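Local coordinates for Sensory/regulatory protein rpfC (Xanthomonas campestris pv. campestris, PDB 3M6M), which contains a magnesium-binding CheY-like receiver domain and probably acts in two-component phosphorelay signalling as part of a sensory histidine kinase, at residues Leu80-Met83 and Gln84-Met88. Sequence-based numbering, arbitrary orientation.
Sequences LRVM and QASGM
M88 folds back over L80 and M83 where helix 73-85 of the CheY-like receiver fold ends, on the beta-alpha-beta crossover from strand 61-65 to strand 93-97. Its SD lies 3.9 Å from L80 CD2 and 3.9 Å from M83 CB. With CG anti to the backbone N (chi1 -167°) and the rest of the chain extended, the thioether reaches back along the last turn and runs aslant both side chains. M83 O accepts two bonds from opposite faces of its carbonyl plane: S86 N at 2.9 Å stands well above one face, and M88 N at 3.1 Å is tilted toward the other. Between these donors G87 is the first residue to leave helical angles, with a positive phi of 126°. S86 OG donates a hydrogen bond to V82 O at 2.7 Å, approaching from above the carbonyl plane. Further back, A85 N still bonds R81 O in helical fashion. L80 and M83 also pack on L51, and L80 and M88 on M54, both of helix 47-56, while V82, M83, A85 and S86 meet apolar side chains of another protein's chain. Q84 N closes the preceding turn on L80 O at 2.7 Å, with an N-H...O angle of 162°.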
# COMPACT_ATOMS: atom_id res chain seq x y z
N LEU D 80 -1.78 -25.25 18.15
CA LEU D 80 -3.02 -25.19 18.92
C LEU D 80 -3.93 -24.05 18.48
O LEU D 80 -5.14 -24.22 18.43
CB LEU D 80 -2.72 -25.09 20.43
CG LEU D 80 -2.40 -26.39 21.15
CD1 LEU D 80 -1.95 -26.12 22.58
CD2 LEU D 80 -3.59 -27.36 21.13
N ARG D 81 -3.33 -22.91 18.13
CA ARG D 81 -4.09 -21.75 17.66
C ARG D 81 -4.99 -22.10 16.46
O ARG D 81 -6.17 -21.76 16.47
CB ARG D 81 -3.14 -20.59 17.32
CG ARG D 81 -3.84 -19.35 16.74
CD ARG D 81 -4.17 -18.32 17.81
NE ARG D 81 -3.07 -17.39 18.02
CZ ARG D 81 -3.03 -16.45 18.96
NH1 ARG D 81 -4.05 -16.29 19.80
NH2 ARG D 81 -1.98 -15.66 19.07
N VAL D 82 -4.43 -22.77 15.46
CA VAL D 82 -5.21 -23.19 14.29
C VAL D 82 -6.19 -24.33 14.61
O VAL D 82 -7.32 -24.33 14.12
CB VAL D 82 -4.31 -23.48 13.03
CG1 VAL D 82 -3.25 -24.52 13.33
CG2 VAL D 82 -5.16 -23.91 11.84
N MET D 83 -5.76 -25.27 15.44
CA MET D 83 -6.62 -26.36 15.90
C MET D 83 -7.85 -25.82 16.64
O MET D 83 -8.97 -26.26 16.38
CB MET D 83 -5.85 -27.34 16.78
CG MET D 83 -4.89 -28.26 16.03
SD MET D 83 -3.70 -29.09 17.09
CE MET D 83 -4.59 -30.57 17.57
N GLN D 84 -7.62 -24.86 17.53
CA GLN D 84 -8.70 -24.22 18.29
C GLN D 84 -9.66 -23.40 17.43
O GLN D 84 -10.82 -23.22 17.79
CB GLN D 84 -8.12 -23.37 19.43
CG GLN D 84 -7.68 -24.19 20.63
CD GLN D 84 -6.75 -23.45 21.59
OE1 GLN D 84 -6.54 -22.24 21.47
NE2 GLN D 84 -6.20 -24.18 22.54
N ALA D 85 -9.17 -22.91 16.29
CA ALA D 85 -10.02 -22.23 15.32
C ALA D 85 -10.69 -23.22 14.37
O ALA D 85 -11.60 -22.86 13.61
CB ALA D 85 -9.21 -21.21 14.55
N SER D 86 -10.24 -24.47 14.41
CA SER D 86 -10.78 -25.53 13.56
C SER D 86 -11.86 -26.38 14.25
O SER D 86 -12.42 -27.30 13.65
CB SER D 86 -9.66 -26.43 13.03
OG SER D 86 -8.74 -25.68 12.25
N GLY D 87 -12.13 -26.09 15.52
CA GLY D 87 -13.19 -26.78 16.26
C GLY D 87 -12.77 -27.40 17.58
O GLY D 87 -13.62 -27.83 18.36
N MET D 88 -11.47 -27.44 17.84
CA MET D 88 -10.94 -28.00 19.08
C MET D 88 -11.29 -27.12 20.28
O MET D 88 -11.28 -25.89 20.18
CB MET D 88 -9.43 -28.19 18.98
CG MET D 88 -8.82 -29.04 20.08
SD MET D 88 -7.03 -28.87 20.18
CE MET D 88 -6.64 -30.13 21.39